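Local coordinates for protein ULam111 (Flavobacterium sp., PDB 5WUT) that probably hydrolyses beta-1,3-glucosidic bonds of laminarin, as a laminarinase of glycoside hydrolase family 16 built on a beta-jelly roll, at residues E86-L91 with S227-K232; F160-I165 with V176-V181. All blocks are in the same frame, centred on the assembly; numbering follows the deposited sequence.

Contact 1: E86-L91 with S227-K232; sequences EARAKL and SIDYIK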
loop_
_atom_site.group_PDB
_atom_site.type_symbol
_atom_site.label_atom_id
_atom_site.label_comp_id
_atom_site.label_asym_id
_atom_site.label_seq_id
_atom_site.Cartn_x
_atom_site.Cartn_y
_atom_site.Cartn_z
ATOM N N GLU A 86 13.242 5.816 -6.158
ATOM C CA GLU A 86 12.090 6.388 -5.437
ATOM C C GLU A 86 11.864 7.851 -5.770
ATOM O O GLU A 86 12.820 8.635 -5.786
ATOM C CB GLU A 86 12.309 6.233 -3.921
ATOM C CG GLU A 86 11.208 6.813 -3.027
ATOM C CD GLU A 86 11.598 6.715 -1.549
ATOM O OE1 GLU A 86 11.451 5.625 -0.950
ATOM O OE2 GLU A 86 12.094 7.720 -0.995
ATOM N N ALA A 87 10.607 8.216 -6.031
ATOM C CA ALA A 87 10.232 9.608 -6.228
ATOM C C ALA A 87 9.195 10.012 -5.201
ATOM O O ALA A 87 8.376 9.200 -4.780
ATOM C CB ALA A 87 9.686 9.846 -7.643
ATOM N N ARG A 88 9.253 11.264 -4.770
ATOM C CA ARG A 88 8.257 11.813 -3.865
ATOM C C ARG A 88 7.539 12.909 -4.624
ATOM O O ARG A 88 8.183 13.822 -5.146
ATOM C CB ARG A 88 8.916 12.344 -2.586
ATOM C CG ARG A 88 7.938 12.945 -1.610
ATOM C CD ARG A 88 8.597 13.276 -0.281
ATOM N NE ARG A 88 7.594 13.708 0.683
ATOM C CZ ARG A 88 7.307 14.976 0.964
ATOM N NH1 ARG A 88 7.943 15.958 0.361
ATOM N NH2 ARG A 88 6.370 15.255 1.856
ATOM N N ALA A 89 6.218 12.809 -4.739
ATOM C CA ALA A 89 5.503 13.740 -5.599
ATOM C C ALA A 89 4.078 14.004 -5.148
ATOM O O ALA A 89 3.487 13.218 -4.408
ATOM C CB ALA A 89 5.501 13.234 -7.034
ATOM N N LYS A 90 3.549 15.136 -5.610
ATOM C CA LYS A 90 2.168 15.552 -5.343
ATOM C C LYS A 90 1.444 15.709 -6.682
ATOM O O LYS A 90 1.995 16.306 -7.615
ATOM C CB LYS A 90 2.160 16.850 -4.527
ATOM C CG LYS A 90 0.780 17.428 -4.238
ATOM C CD LYS A 90 0.902 18.653 -3.343
ATOM C CE LYS A 90 -0.452 19.102 -2.810
ATOM N NZ LYS A 90 -1.419 19.455 -3.886
ATOM N N LEU A 91 0.235 15.147 -6.779
ATOM C CA LEU A 91 -0.471 15.036 -8.056
ATOM C C LEU A 91 -1.269 16.275 -8.437
ATOM O O LEU A 91 -1.773 16.973 -7.552
ATOM C CB LEU A 91 -1.436 13.854 -8.010
ATOM C CG LEU A 91 -0.815 12.475 -7.828
ATOM C CD1 LEU A 91 -1.910 11.438 -7.554
ATOM C CD2 LEU A 91 -0.008 12.117 -9.071
ATOM N N SER A 227 3.941 18.377 -8.753
ATOM C CA SER A 227 5.132 18.769 -7.989
ATOM C C SER A 227 5.982 17.564 -7.632
ATOM O O SER A 227 5.474 16.601 -7.058
ATOM C CB SER A 227 4.744 19.501 -6.700
ATOM O OG SER A 227 3.959 20.651 -6.994
ATOM N N ILE A 228 7.271 17.632 -7.935
ATOM C CA ILE A 228 8.166 16.517 -7.622
ATOM C C ILE A 228 9.271 17.008 -6.685
ATOM O O ILE A 228 9.979 17.953 -7.000
ATOM C CB ILE A 228 8.765 15.901 -8.898
ATOM C CG1 ILE A 228 7.654 15.527 -9.905
ATOM C CG2 ILE A 228 9.634 14.682 -8.545
ATOM C CD1 ILE A 228 7.301 16.614 -10.914
ATOM N N ASP A 229 9.376 16.385 -5.513
ATOM C CA ASP A 229 10.374 16.753 -4.491
ATOM C C ASP A 229 11.751 16.194 -4.813
ATOM O O ASP A 229 12.754 16.906 -4.754
ATOM C CB ASP A 229 9.883 16.260 -3.124
ATOM C CG ASP A 229 10.718 16.758 -1.949
ATOM O OD1 ASP A 229 11.557 17.660 -2.112
ATOM O OD2 ASP A 229 10.478 16.251 -0.825
ATOM N N TYR A 230 11.806 14.917 -5.179
ATOM C CA TYR A 230 13.080 14.300 -5.485
ATOM C C TYR A 230 12.942 13.010 -6.287
ATOM O O TYR A 230 11.855 12.428 -6.392
ATOM C CB TYR A 230 13.854 14.011 -4.185
ATOM C CG TYR A 230 13.220 13.004 -3.229
ATOM C CD1 TYR A 230 13.136 11.645 -3.553
ATOM C CD2 TYR A 230 12.763 13.407 -1.985
ATOM C CE1 TYR A 230 12.579 10.729 -2.675
ATOM C CE2 TYR A 230 12.216 12.499 -1.093
ATOM C CZ TYR A 230 12.130 11.169 -1.440
ATOM O OH TYR A 230 11.578 10.292 -0.535
ATOM N N ILE A 231 14.065 12.588 -6.856
ATOM C CA ILE A 231 14.280 11.228 -7.340
ATOM C C ILE A 231 15.535 10.740 -6.639
ATOM O O ILE A 231 16.558 11.428 -6.698
ATOM C CB ILE A 231 14.499 11.153 -8.866
ATOM C CG1 ILE A 231 13.279 11.661 -9.630
ATOM C CG2 ILE A 231 14.812 9.710 -9.278
ATOM C CD1 ILE A 231 13.577 11.900 -11.119
ATOM N N LYS A 232 15.465 9.580 -5.980
ATOM C CA LYS A 232 16.630 8.963 -5.333
ATOM C C LYS A 232 16.902 7.628 -5.984
ATOM O O LYS A 232 15.965 6.880 -6.278
ATOM C CB LYS A 232 16.400 8.753 -3.827
ATOM C CG LYS A 232 16.356 10.027 -3.026
ATOM C CD LYS A 232 15.974 9.728 -1.580
ATOM C CE LYS A 232 15.813 11.010 -0.787
ATOM N NZ LYS A 232 15.536 10.702 0.657
HETATM O O HOH W 1 14.024 8.076 0.837
#

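Contact 2: F160-I165 with V176-V181; sequences FHLYAI and VDNILV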
loop_
_atom_site.group_PDB
_atom_site.type_symbol
_atom_site.label_atom_id
_atom_site.label_comp_id
_atom_site.label_asym_id
_atom_site.label_seq_id
_atom_site.Cartn_x
_atom_site.Cartn_y
_atom_site.Cartn_z
ATOM N N PHE A 160 1.934 14.732 -0.483
ATOM C CA PHE A 160 2.970 13.996 -1.220
ATOM C C PHE A 160 2.923 12.497 -0.904
ATOM O O PHE A 160 2.632 12.102 0.225
ATOM C CB PHE A 160 4.367 14.557 -0.898
ATOM C CG PHE A 160 4.660 15.864 -1.585
ATOM C CD1 PHE A 160 4.119 17.050 -1.100
ATOM C CD2 PHE A 160 5.456 15.904 -2.729
ATOM C CE1 PHE A 160 4.363 18.264 -1.743
ATOM C CE2 PHE A 160 5.705 17.114 -3.379
ATOM C CZ PHE A 160 5.159 18.297 -2.878
ATOM N N HIS A 161 3.193 11.677 -1.920
ATOM C CA HIS A 161 3.322 10.236 -1.742
ATOM C C HIS A 161 4.606 9.750 -2.382
ATOM O O HIS A 161 5.227 10.455 -3.180
ATOM C CB HIS A 161 2.127 9.505 -2.342
ATOM C CG HIS A 161 0.838 9.832 -1.665
ATOM N ND1 HIS A 161 0.263 9.005 -0.719
ATOM C CD2 HIS A 161 0.025 10.909 -1.768
ATOM C CE1 HIS A 161 -0.852 9.557 -0.279
ATOM N NE2 HIS A 161 -1.022 10.714 -0.900
ATOM N N LEU A 162 4.988 8.526 -2.029
ATOM C CA LEU A 162 6.199 7.902 -2.550
ATOM C C LEU A 162 5.856 6.863 -3.606
ATOM O O LEU A 162 4.937 6.044 -3.421
ATOM C CB LEU A 162 6.992 7.243 -1.417
ATOM C CG LEU A 162 7.375 8.126 -0.234
ATOM C CD1 LEU A 162 8.141 7.270 0.762
ATOM C CD2 LEU A 162 8.201 9.315 -0.666
ATOM N N TYR A 163 6.593 6.910 -4.711
ATOM C CA TYR A 163 6.429 5.980 -5.817
ATOM C C TYR A 163 7.778 5.375 -6.103
ATOM O O TYR A 163 8.719 6.120 -6.325
ATOM C CB TYR A 163 5.882 6.702 -7.054
ATOM C CG TYR A 163 4.589 7.447 -6.820
ATOM C CD1 TYR A 163 4.575 8.725 -6.265
ATOM C CD2 TYR A 163 3.369 6.885 -7.190
ATOM C CE1 TYR A 163 3.376 9.403 -6.059
ATOM C CE2 TYR A 163 2.183 7.558 -7.001
ATOM C CZ TYR A 163 2.184 8.817 -6.436
ATOM O OH TYR A 163 0.974 9.485 -6.248
ATOM N N ALA A 164 7.898 4.046 -6.061
ATOM C CA ALA A 164 9.219 3.447 -6.178
ATOM C C ALA A 164 9.217 2.105 -6.888
ATOM O O ALA A 164 8.179 1.455 -7.014
ATOM C CB ALA A 164 9.843 3.291 -4.789
ATOM N N ILE A 165 10.398 1.701 -7.355
ATOM C CA ILE A 165 10.612 0.343 -7.841
ATOM C C ILE A 165 11.847 -0.252 -7.186
ATOM O O ILE A 165 12.777 0.469 -6.830
ATOM C CB ILE A 165 10.788 0.265 -9.373
ATOM C CG1 ILE A 165 11.906 1.196 -9.853
ATOM C CG2 ILE A 165 9.483 0.609 -10.063
ATOM C CD1 ILE A 165 12.261 1.011 -11.330
ATOM N N VAL A 176 4.111 1.818 -3.523
ATOM C CA VAL A 176 3.550 3.120 -3.255
ATOM C C VAL A 176 3.482 3.294 -1.755
ATOM O O VAL A 176 2.981 2.409 -1.057
ATOM C CB VAL A 176 2.156 3.284 -3.898
ATOM C CG1 VAL A 176 1.607 4.682 -3.626
ATOM C CG2 VAL A 176 2.255 3.044 -5.397
ATOM N N ASP A 177 4.030 4.403 -1.262
ATOM C CA ASP A 177 4.140 4.655 0.172
ATOM C C ASP A 177 4.695 3.437 0.896
ATOM O O ASP A 177 4.219 3.061 1.966
ATOM C CB ASP A 177 2.780 5.070 0.750
ATOM C CG ASP A 177 2.301 6.405 0.204
ATOM O OD1 ASP A 177 3.136 7.250 -0.165
ATOM O OD2 ASP A 177 1.085 6.617 0.148
ATOM N N ASN A 178 5.711 2.840 0.274
ATOM C CA ASN A 178 6.477 1.722 0.831
ATOM C C ASN A 178 5.690 0.421 0.889
ATOM O O ASN A 178 6.152 -0.544 1.498
ATOM C CB ASN A 178 6.998 2.076 2.229
ATOM C CG ASN A 178 7.918 3.279 2.221
ATOM O OD1 ASN A 178 8.900 3.303 1.494
ATOM N ND2 ASN A 178 7.597 4.285 3.028
ATOM N N ILE A 179 4.509 0.392 0.265
ATOM C CA ILE A 179 3.739 -0.852 0.161
ATOM C C ILE A 179 3.933 -1.520 -1.204
ATOM O O ILE A 179 3.730 -0.898 -2.240
ATOM C CB ILE A 179 2.262 -0.583 0.427
ATOM C CG1 ILE A 179 2.125 -0.096 1.867
ATOM C CG2 ILE A 179 1.438 -1.830 0.164
ATOM C CD1 ILE A 179 0.733 0.259 2.259
ATOM N N LEU A 180 4.360 -2.782 -1.208
ATOM C CA LEU A 180 4.535 -3.500 -2.471
ATOM C C LEU A 180 3.182 -3.735 -3.124
ATOM O O LEU A 180 2.336 -4.442 -2.561
ATOM C CB LEU A 180 5.248 -4.825 -2.251
ATOM C CG LEU A 180 5.440 -5.702 -3.489
ATOM C CD1 LEU A 180 6.328 -5.006 -4.475
ATOM C CD2 LEU A 180 6.051 -7.042 -3.064
ATOM N N VAL A 181 2.964 -3.120 -4.289
ATOM C CA VAL A 181 1.648 -3.201 -4.934
ATOM C C VAL A 181 1.618 -4.087 -6.176
ATOM O O VAL A 181 0.538 -4.506 -6.605
ATOM C CB VAL A 181 1.118 -1.811 -5.322
ATOM C CG1 VAL A 181 0.934 -0.968 -4.079
ATOM C CG2 VAL A 181 2.052 -1.118 -6.333
HETATM O O HOH W 2 7.003 3.685 -2.167
#

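Contact 1: E86-L91 with S227-K232
The ring of Tyr230 leans over strand 86-90 with Arg88 CB on one face, Lys232 CE on the other, and Glu86 at its hydroxyl edge, while the backbones of the two strands pair antiparallel beneath it. At one end Glu86 and Lys232 form a hydrogen-bonded pair with bonds both ways, Lys232 N to Glu86 O being 2.8 Å; at the other, Lys90 and Ser227 do the same. Between them the regular pattern slips. Asp229 takes a near-helical backbone (phi/psi -79°/-47°), its N still reaches Arg88 O at 2.9 Å, and Arg88 N makes only a long 3.3 Å bond to Tyr230 O, so strand 224-234 carries a beta bulge here, Asp229 and Tyr230 lying opposite the single residue Arg88.

Among the polar side chains, Tyr230 OH donates to Glu86 OE2 at 2.7 Å, meeting the oxygen on its anti side. A water links the same OE2 to Lys232 NZ, bridging two opposite charges that do not touch. Arg88 NH1 forms a salt bridge with Asp229 OD2 (2.8 Å), coming in from above the carboxylate plane with a rather bent N-H.

The nonpolar contact is centred on the tyrosine. With CG between the backbone N and carbonyl carbon (chi1 64°), the ring folds back over the neighbouring strand, and Arg88 CB makes a CH-pi contact 3.8 Å from the ring centroid. On the other side of the sheet, Ala87 and Ala89 meet Ile231 and Ile228, where Phe101 of strand 97-105 packs on Ala87 and Ile231. An alanine in place of Tyr230 would probably leave Glu86 OE2 without its hydroxyl donor and open a gap between Arg88 and Lys232.

Hydrogen bonds and a salt bridge thus hold the partly exposed polar face, whereas the aliphatic face packs into the interior, as expected of a strand pair in the beta-jelly roll of family 16.

Contact 2: F160-I165 with V176-V181
His161 and Leu162 are both gripped by the carboxylate of Asp177, which sits in the type I' turn from Val176 to Ile179: a His-carboxylate hydrogen bond at the tight turn of a beta hairpin. His161 CG lies anti to its carbonyl carbon (chi1 -64°), which brings ND1 to Asp177 OD2 at 2.7 Å, almost straight at 174°; the oxygen lies in the ring plane and receives the N-H on its syn lone pair. The second oxygen, OD1, takes the backbone N of Leu162 at 2.9 Å. Asp177 CG stands anti to its carbonyl carbon (chi1 -66°), which turns the carboxylate back toward strand 161-167, and two bonds from different groups fix its rotation. Asp177 N donates to Leu162 O, so Asp177 takes up both backbone N and O of Leu162.

Leu162 reaches with CD1 to the amide of Asn178, 3.8 Å from ND2, while Tyr163 CD2 and Val176 CG2 meet loosely on the buried side. A water that accepts from Asn178 N donates weakly to Leu162 O.

Strand 161-167 lies between strand 83-90 and the hairpin of strands 172-176 and 179-184; Tyr163 packs against strand 118-123, and the turn meets Thr155 and Ile179 of the second subunit.

In the fold
Following the chain from the N terminus, past the strands up to 66-80, the first of the four segments is 86-91, on strand 83-90. The chain then runs through strands 97-105, 118-123, 131-137 and 148-152 to 160-165, doubles back through strand 172-176, and closes contact 2 at 176-181 after ten residues. It goes on through strand 200-208 to strand 224-234, where 227-232 closes contact 1 across 135 residues. The short loop lies wholly within the long one, with no crossing. Strand 83-90 stands between strands 224-234 and 161-167, Ala87 N being 2.8 Å from Tyr163 O. Together the contacts tie the C-terminal strand to the hairpin that reaches the second subunit.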